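Local coordinates for effector protein hopAB3 (Pseudomonas syringae pv. maculicola, PDB 3TJY), which is a type III effector that the tomato resistance protein Pto recognises, triggering hypersensitive cell death and immunity, and that promotes virulence in susceptible plants, at residues Arg9-Leu14 with Val46-Phe51; Phe28-Leu32 with Ala66-Arg70. Residue numbers count along the deposited sequence, not the author numbering.

Contact 1: residues Arg9-Leu14 with Val46-Phe51; sequences RIVQQL and VFLQHF
Two helical segments run nearly antiparallel: 9-14, inside helix 3-16, and 46-50, on helix 41-50, with axes 10.1 Å apart at closest and N-to-C directions at 159°. This is a helix pair of the small all-helical bundle that forms the Pto-binding domain. The CA atoms of Q13 and V46 set the register at 6.5 Å. F51 is a loop residue (-127/76), and its N bonds F47 O at 2.7 Å.

Apolar and polar side chains share the interface, which buries 410 Å² in all. V46, rotamer t, points toward 9-14, and its CG1 lies 3.8 Å from Q13 CB, 4.0 Å from L14 CD2 and 4.1 Å from I10 CG2. L14 CD2 also meets F47 CE2 at 4.0 Å. I10, with chi1 m and chi2 t, reaches across to F51, CD1 to CE2 3.8 Å, and lays CG1 over a face of the H50 imidazole in a CH-pi contact, 3.5 Å from the centroid and 13° off the normal. F47 and F51 turn onward to the core, where L69 of helix 64-77 packs on F47.

Two side-chain hydrogen bonds join the Q13 amide to Q49 and H50. On its m,t side chain the amide works both ways: NE2 donates to Q49 OE1 at 3.1 Å, and OE1 accepts at the edge of the H50 ring. With chi1 m and chi2 -84°, H50 thus carries I10 on a face while its NE2 donates to Q13 OE1 at 2.7 Å, with an N-H...O angle of 163°.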
ATOM      1  N   ARG A   9      -9.963  -1.072   1.046  1.00 11.28           N
ATOM      2  CA  ARG A   9     -10.018  -2.100   0.011  1.00 13.92           C
ATOM      3  C   ARG A   9      -8.605  -2.629  -0.294  1.00 12.92           C
ATOM      4  O   ARG A   9      -8.413  -3.829  -0.503  1.00 10.75           O
ATOM      5  CB  ARG A   9     -10.674  -1.536  -1.258  1.00 12.56           C
ATOM      6  CG  ARG A   9     -10.609  -2.434  -2.477  1.00 24.31           C
ATOM      7  CD  ARG A   9     -11.319  -3.758  -2.233  1.00 35.96           C
ATOM      8  NE  ARG A   9     -11.666  -4.435  -3.480  1.00 44.20           N
ATOM      9  CZ  ARG A   9     -12.008  -5.717  -3.557  1.00 44.73           C
ATOM     10  NH1 ARG A   9     -12.313  -6.259  -4.730  1.00 45.02           N
ATOM     11  NH2 ARG A   9     -12.035  -6.460  -2.460  1.00 45.05           N
ATOM     12  N   ILE A  10      -7.614  -1.741  -0.309  1.00 10.95           N
ATOM     13  CA  ILE A  10      -6.230  -2.180  -0.501  1.00  9.66           C
ATOM     14  C   ILE A  10      -5.853  -3.161   0.611  1.00 11.62           C
ATOM     15  O   ILE A  10      -5.322  -4.236   0.348  1.00 12.39           O
ATOM     16  CB  ILE A  10      -5.241  -0.983  -0.544  1.00 10.65           C
ATOM     17  CG1 ILE A  10      -5.529  -0.102  -1.762  1.00 12.84           C
ATOM     18  CG2 ILE A  10      -3.803  -1.472  -0.644  1.00 11.21           C
ATOM     19  CD1 ILE A  10      -4.749   1.264  -1.745  1.00  9.72           C
ATOM     20  N   VAL A  11      -6.111  -2.779   1.856  1.00  9.84           N
ATOM     21  CA  VAL A  11      -5.788  -3.656   2.971  1.00 10.51           C
ATOM     22  C   VAL A  11      -6.532  -4.985   2.842  1.00 11.86           C
ATOM     23  O   VAL A  11      -5.941  -6.038   3.020  1.00 10.86           O
ATOM     24  CB  VAL A  11      -6.065  -2.967   4.312  1.00 10.13           C
ATOM     25  CG1 VAL A  11      -5.925  -3.954   5.491  1.00 11.28           C
ATOM     26  CG2 VAL A  11      -5.119  -1.772   4.473  1.00 12.00           C
ATOM     27  N   GLN A  12      -7.829  -4.926   2.535  1.00 11.29           N
ATOM     28  CA  GLN A  12      -8.627  -6.132   2.315  1.00 10.68           C
ATOM     29  C   GLN A  12      -8.010  -7.040   1.262  1.00 10.56           C
ATOM     30  O   GLN A  12      -7.934  -8.257   1.440  1.00 14.74           O
ATOM     31  CB  GLN A  12     -10.033  -5.738   1.830  1.00  9.00           C
ATOM     32  CG  GLN A  12     -10.890  -6.903   1.350  1.00 13.19           C
ATOM     33  CD  GLN A  12     -12.236  -6.432   0.791  1.00 15.03           C
ATOM     34  OE1 GLN A  12     -12.317  -5.386   0.137  1.00 15.90           O
ATOM     35  NE2 GLN A  12     -13.292  -7.199   1.052  1.00 13.47           N
ATOM     36  N   GLN A  13      -7.650  -6.445   0.127  1.00 10.26           N
ATOM     37  CA  GLN A  13      -7.073  -7.216  -0.964  1.00 10.36           C
ATOM     38  C   GLN A  13      -5.703  -7.793  -0.600  1.00 11.22           C
ATOM     39  O   GLN A  13      -5.360  -8.902  -1.035  1.00 16.03           O
ATOM     40  CB  GLN A  13      -6.972  -6.358  -2.208  1.00 10.51           C
ATOM     41  CG  GLN A  13      -8.313  -6.038  -2.847  1.00 13.88           C
ATOM     42  CD  GLN A  13      -8.128  -5.186  -4.080  1.00 17.30           C
ATOM     43  OE1 GLN A  13      -7.491  -4.154  -4.025  1.00 17.94           O
ATOM     44  NE2 GLN A  13      -8.650  -5.647  -5.210  1.00 31.23           N
ATOM     45  N   LEU A  14      -4.908  -7.040   0.160  1.00 10.83           N
ATOM     46  CA  LEU A  14      -3.617  -7.569   0.639  1.00  9.75           C
ATOM     47  C   LEU A  14      -3.813  -8.795   1.531  1.00 11.71           C
ATOM     48  O   LEU A  14      -3.131  -9.809   1.367  1.00 15.40           O
ATOM     49  CB  LEU A  14      -2.836  -6.488   1.398  1.00 13.99           C
ATOM     50  CG  LEU A  14      -2.234  -5.401   0.505  1.00 11.56           C
ATOM     51  CD1 LEU A  14      -1.722  -4.224   1.331  1.00 12.21           C
ATOM     52  CD2 LEU A  14      -1.137  -5.971  -0.388  1.00 13.76           C
ATOM     53  N   VAL A  46      -1.925  -6.179  -6.298  1.00 11.92           N
ATOM     54  CA  VAL A  46      -2.809  -5.320  -5.512  1.00 11.66           C
ATOM     55  C   VAL A  46      -2.386  -3.866  -5.599  1.00 12.12           C
ATOM     56  O   VAL A  46      -3.207  -2.988  -5.851  1.00 12.32           O
ATOM     57  CB  VAL A  46      -2.847  -5.721  -4.024  1.00 14.34           C
ATOM     58  CG1 VAL A  46      -3.653  -4.687  -3.214  1.00  9.71           C
ATOM     59  CG2 VAL A  46      -3.444  -7.113  -3.875  1.00 16.39           C
ATOM     60  N   PHE A  47      -1.103  -3.606  -5.386  1.00 12.84           N
ATOM     61  CA  PHE A  47      -0.603  -2.244  -5.445  1.00 11.62           C
ATOM     62  C   PHE A  47      -0.830  -1.609  -6.818  1.00 12.86           C
ATOM     63  O   PHE A  47      -1.212  -0.439  -6.906  1.00 13.09           O
ATOM     64  CB  PHE A  47       0.870  -2.181  -5.010  1.00 11.57           C
ATOM     65  CG  PHE A  47       1.031  -2.009  -3.533  1.00 12.19           C
ATOM     66  CD1 PHE A  47       1.004  -0.741  -2.973  1.00 12.38           C
ATOM     67  CD2 PHE A  47       1.150  -3.104  -2.699  1.00 14.67           C
ATOM     68  CE1 PHE A  47       1.101  -0.561  -1.610  1.00 12.99           C
ATOM     69  CE2 PHE A  47       1.265  -2.936  -1.315  1.00 12.86           C
ATOM     70  CZ  PHE A  47       1.228  -1.658  -0.779  1.00 13.46           C
ATOM     71  N   LEU A  48      -0.623  -2.388  -7.882  1.00 10.22           N
ATOM     72  CA  LEU A  48      -0.797  -1.857  -9.237  1.00 11.97           C
ATOM     73  C   LEU A  48      -2.244  -1.482  -9.532  1.00 14.74           C
ATOM     74  O   LEU A  48      -2.505  -0.662 -10.414  1.00 15.62           O
ATOM     75  CB  LEU A  48      -0.291  -2.840 -10.301  1.00 12.12           C
ATOM     76  CG  LEU A  48       1.222  -3.056 -10.392  1.00 16.08           C
ATOM     77  CD1 LEU A  48       1.575  -4.133 -11.417  1.00 13.43           C
ATOM     78  CD2 LEU A  48       1.954  -1.730 -10.717  1.00 14.67           C
ATOM     79  N   GLN A  49      -3.187  -2.099  -8.831  1.00 11.42           N
ATOM     80  CA  GLN A  49      -4.598  -1.766  -9.053  1.00 13.40           C
ATOM     81  C   GLN A  49      -4.912  -0.378  -8.520  1.00 15.04           C
ATOM     82  O   GLN A  49      -5.915   0.224  -8.917  1.00 14.54           O
ATOM     83  CB  GLN A  49      -5.531  -2.762  -8.358  1.00 14.98           C
ATOM     84  CG  GLN A  49      -5.494  -4.163  -8.893  1.00 20.67           C
ATOM     85  CD  GLN A  49      -6.443  -5.095  -8.161  1.00 24.30           C
ATOM     86  OE1 GLN A  49      -7.626  -4.797  -8.013  1.00 20.93           O
ATOM     87  NE2 GLN A  49      -5.924  -6.235  -7.694  1.00 26.31           N
ATOM     88  N   HIS A  50      -4.069   0.121  -7.619  1.00 11.55           N
ATOM     89  CA  HIS A  50      -4.364   1.368  -6.910  1.00  8.73           C
ATOM     90  C   HIS A  50      -3.324   2.467  -7.075  1.00 11.23           C
ATOM     91  O   HIS A  50      -3.624   3.651  -6.902  1.00 11.40           O
ATOM     92  CB  HIS A  50      -4.578   1.089  -5.431  1.00  8.25           C
ATOM     93  CG  HIS A  50      -5.681   0.122  -5.176  1.00 12.26           C
ATOM     94  ND1 HIS A  50      -7.001   0.507  -5.106  1.00 13.52           N
ATOM     95  CD2 HIS A  50      -5.669  -1.223  -5.019  1.00 13.69           C
ATOM     96  CE1 HIS A  50      -7.755  -0.560  -4.900  1.00 13.95           C
ATOM     97  NE2 HIS A  50      -6.972  -1.622  -4.842  1.00 13.61           N
ATOM     98  N   PHE A  51      -2.099   2.069  -7.396  1.00 10.06           N
ATOM     99  CA  PHE A  51      -1.029   3.022  -7.674  1.00  9.79           C
ATOM    100  C   PHE A  51      -0.422   2.659  -9.022  1.00  9.53           C
ATOM    101  O   PHE A  51       0.649   2.077  -9.089  1.00 11.45           O
ATOM    102  CB  PHE A  51       0.057   2.958  -6.583  1.00  9.74           C
ATOM    103  CG  PHE A  51      -0.458   3.241  -5.198  1.00  8.69           C
ATOM    104  CD1 PHE A  51      -0.507   4.541  -4.720  1.00  8.81           C
ATOM    105  CD2 PHE A  51      -0.878   2.201  -4.373  1.00 13.44           C
ATOM    106  CE1 PHE A  51      -0.972   4.820  -3.427  1.00 10.16           C
ATOM    107  CE2 PHE A  51      -1.357   2.470  -3.078  1.00 12.79           C
ATOM    108  CZ  PHE A  51      -1.404   3.787  -2.616  1.00 12.99           C
TER

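Contact 2: residues Phe28-Leu32 with Ala66-Arg70; sequences FRNML and AIALR. With SO4 (sulfate ion), chain B.
Segments 28-32, on helix 21-32, and 66-70, within helix 64-77, are α-helical and pack almost antiparallel, with a signed crossing of -152° and 11.3 Å between axes at closest approach. CA atoms pair F28 with R70 at 7.5 Å and L32 with A66 at 8.3 Å. Large side chains from both segments span this spacing: F28, L32, L69 and R70.

Apolar contacts form the buried part. F28 has chi1 t and chi2 61°: L69 CD2 sits over a ring face in a CH-pi contact, 3.9 Å from the centroid, F28 CZ lies 4.1 Å from A66 CB, and the ring edge faces the backbone, F28 CE2 to A66 O 3.6 Å. L32, rotamer m,t, brings CD2 to 4.2 Å from A66 CB.

Charged groups line the outer margin without a direct hydrogen bond between segments. The end of R70, one of two conformers, comes close to 28-32, NH1 3.5 Å from R29 CB and NH2 3.8 Å from L32 CD1. Its NH1 is 4.0 Å from R29 NE, a close pair of like charges beside a sulfate, probably from the crystallisation liquor. R29 NE donates to sulfate O3 at 2.7 Å and R29 NH2 to O2 at 2.9 Å; O3 lies over the R70 guanidinium face opposite L32 CD1.

One water bridges the segments, donating to R29 O at 2.8 Å and weakly accepting from R70 NH2 at 2.7 Å.

Inward, F47 of helix 41-50 packs on F28 and L69, while I10 and V11 of helix 3-16 touch L69, seating this pair in the helical bundle.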
ATOM      1  N   PHE A  28       5.924  -0.185   2.883  1.00 15.71           N
ATOM      2  CA  PHE A  28       5.241   0.990   2.356  1.00 13.72           C
ATOM      3  C   PHE A  28       5.863   2.259   2.916  1.00 16.01           C
ATOM      4  O   PHE A  28       6.017   3.235   2.200  1.00 17.57           O
ATOM      5  CB  PHE A  28       3.750   0.948   2.642  1.00 14.75           C
ATOM      6  CG  PHE A  28       2.969   2.013   1.926  1.00 13.82           C
ATOM      7  CD1 PHE A  28       2.958   2.064   0.547  1.00 12.00           C
ATOM      8  CD2 PHE A  28       2.251   2.962   2.636  1.00  9.56           C
ATOM      9  CE1 PHE A  28       2.221   3.036  -0.131  1.00 12.69           C
ATOM     10  CE2 PHE A  28       1.508   3.935   1.974  1.00 13.36           C
ATOM     11  CZ  PHE A  28       1.491   3.972   0.583  1.00 12.14           C
ATOM     12  N   ARG A  29       6.228   2.242   4.195  1.00 18.11           N
ATOM     13  CA  ARG A  29       6.954   3.372   4.778  1.00 18.36           C
ATOM     14  C   ARG A  29       8.230   3.647   3.985  1.00 17.20           C
ATOM     15  O   ARG A  29       8.526   4.787   3.634  1.00 19.87           O
ATOM     16  CB  ARG A  29       7.309   3.096   6.242  1.00 20.73           C
ATOM     17  CG  ARG A  29       7.944   4.278   6.950  1.00 19.43           C
ATOM     18  CD  ARG A  29       8.365   3.903   8.371  1.00 22.76           C
ATOM     19  NE  ARG A  29       7.211   3.449   9.132  1.00 26.80           N
ATOM     20  CZ  ARG A  29       7.083   2.239   9.664  1.00 24.75           C
ATOM     21  NH1 ARG A  29       8.059   1.351   9.564  1.00 27.42           N
ATOM     22  NH2 ARG A  29       5.979   1.931  10.324  1.00 26.34           N
ATOM     23  N   ASN A  30       8.981   2.589   3.703  1.00 20.65           N
ATOM     24  CA  ASN A  30      10.211   2.700   2.925  1.00 22.58           C
ATOM     25  C   ASN A  30       9.951   3.149   1.487  1.00 20.25           C
ATOM     26  O   ASN A  30      10.746   3.902   0.917  1.00 23.92           O
ATOM     27  CB  ASN A  30      10.953   1.370   2.924  1.00 27.78           C
ATOM     28  CG  ASN A  30      11.461   0.990   4.292  1.00 37.13           C
ATOM     29  OD1 ASN A  30      11.714   1.854   5.135  1.00 35.88           O
ATOM     30  ND2 ASN A  30      11.623  -0.312   4.521  1.00 41.29           N
HETATM   31  N   MSE A  31       8.847   2.687   0.913  1.00 19.46           N
HETATM   32  CA  MSE A  31       8.452   3.091  -0.440  1.00 17.91           C
HETATM   33  C   MSE A  31       8.245   4.595  -0.492  1.00 17.48           C
HETATM   34  O   MSE A  31       8.715   5.272  -1.414  1.00 22.12           O
HETATM   35  CB  MSE A  31       7.169   2.375  -0.868  1.00 21.55           C
HETATM   36  CG  MSE A  31       6.598   2.853  -2.199  1.00 23.49           C
HETATM   37 SE   MSE A  31       7.649   2.238  -3.748  1.00 45.96          SE
HETATM   38  CE  MSE A  31       6.750   3.288  -5.109  1.00 50.56           C
ATOM     39  N   LEU A  32       7.559   5.127   0.509  1.00 18.84           N
ATOM     40  CA  LEU A  32       7.310   6.561   0.560  1.00 18.56           C
ATOM     41  C   LEU A  32       8.598   7.347   0.722  1.00 21.14           C
ATOM     42  O   LEU A  32       8.658   8.517   0.349  1.00 24.23           O
ATOM     43  CB  LEU A  32       6.329   6.912   1.683  1.00 17.57           C
ATOM     44  CG  LEU A  32       4.942   6.299   1.564  1.00 18.50           C
ATOM     45  CD1 LEU A  32       4.048   6.845   2.653  1.00 23.26           C
ATOM     46  CD2 LEU A  32       4.357   6.600   0.184  1.00 15.38           C
ATOM     47  N   ALA A  66      -2.118   7.667  -0.543  1.00  9.26           N
ATOM     48  CA  ALA A  66      -0.956   7.201   0.212  1.00  9.48           C
ATOM     49  C   ALA A  66      -1.117   7.503   1.694  1.00  9.98           C
ATOM     50  O   ALA A  66      -0.734   6.694   2.546  1.00 11.82           O
ATOM     51  CB  ALA A  66       0.327   7.818  -0.327  1.00 12.06           C
ATOM     52  N   ILE A  67      -1.669   8.674   2.010  1.00 10.28           N
ATOM     53  CA  ILE A  67      -1.902   9.029   3.404  1.00 10.20           C
ATOM     54  C   ILE A  67      -2.919   8.069   4.011  1.00 12.12           C
ATOM     55  O   ILE A  67      -2.714   7.543   5.109  1.00  9.96           O
ATOM     56  CB  ILE A  67      -2.414  10.481   3.533  1.00  9.75           C
ATOM     57  CG1 ILE A  67      -1.325  11.462   3.137  1.00 11.35           C
ATOM     58  CG2 ILE A  67      -2.900  10.765   4.952  1.00 10.08           C
ATOM     59  CD1 ILE A  67      -1.807  12.907   2.978  1.00 15.64           C
ATOM     60  N   ALA A  68      -4.026   7.853   3.311  1.00  8.98           N
ATOM     61  CA  ALA A  68      -5.068   6.963   3.830  1.00  9.45           C
ATOM     62  C   ALA A  68      -4.545   5.548   4.009  1.00  8.49           C
ATOM     63  O   ALA A  68      -4.899   4.879   4.969  1.00  9.32           O
ATOM     64  CB  ALA A  68      -6.306   6.967   2.911  1.00 11.14           C
ATOM     65  N   LEU A  69      -3.703   5.082   3.094  1.00  8.51           N
ATOM     66  CA  LEU A  69      -3.169   3.730   3.230  1.00  9.24           C
ATOM     67  C   LEU A  69      -2.200   3.617   4.403  1.00  8.19           C
ATOM     68  O   LEU A  69      -2.217   2.623   5.153  1.00 10.37           O
ATOM     69  CB  LEU A  69      -2.506   3.254   1.919  1.00  9.73           C
ATOM     70  CG  LEU A  69      -1.973   1.817   1.999  1.00 10.12           C
ATOM     71  CD1 LEU A  69      -3.102   0.839   2.332  1.00 10.43           C
ATOM     72  CD2 LEU A  69      -1.313   1.421   0.673  1.00 10.11           C
ATOM     73  N   ARG A  70      -1.341   4.612   4.584  0.55 10.17           N
ATOM     74  CA  ARG A  70      -0.441   4.574   5.732  0.55  7.04           C
ATOM     75  C   ARG A  70      -1.255   4.536   7.029  0.55  8.81           C
ATOM     76  O   ARG A  70      -0.925   3.793   7.969  0.55  8.30           O
ATOM     77  CB  ARG A  70       0.511   5.769   5.721  0.55 12.39           C
ATOM     78  CG  ARG A  70       1.739   5.545   6.562  0.55 24.59           C
ATOM     79  CD  ARG A  70       2.230   6.846   7.156  0.55 25.40           C
ATOM     80  NE  ARG A  70       3.551   7.258   6.697  0.55 28.34           N
ATOM     81  CZ  ARG A  70       4.592   6.453   6.501  0.55 26.61           C
ATOM     82  NH1 ARG A  70       4.503   5.135   6.707  0.55 11.73           N
ATOM     83  NH2 ARG A  70       5.734   6.983   6.081  0.55 14.35           N
TER
HETATM   84  S   SO4 B   1       3.865   4.877  10.438  1.00 27.34           S
HETATM   85  O1  SO4 B   1       3.045   5.764   9.634  1.00 34.23           O
HETATM   86  O2  SO4 B   1       3.512   3.490  10.174  1.00 36.03           O
HETATM   87  O3  SO4 B   1       5.259   5.100  10.075  1.00 38.25           O
HETATM   88  O4  SO4 B   1       3.638   5.170  11.847  1.00 47.05           O
HETATM   89  O   HOH W   1       8.140   7.179   4.973  1.00 25.77           O

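In the fold
Contacts 1 and 2 are two near-antiparallel helix pairs of one bundle, their centres about 12 Å apart on opposite sides of the chain's centre and each about 6 Å from it. Their segments alternate along the sequence, so the two pairs draw alternately on four helices. The shared core is apolar: L69 CD1 lies 3.8 Å from I10 CG2, L69 CD2 3.9 Å from both F47 CE1 and F51 CE2, and F47 CE1 3.9 Å from F28 CD1. Hydrogen bonds of Q13 belong to contact 1; in contact 2 R29 binds the sulfate, beside R70. By similarity, the whole chain is a host-recognition region.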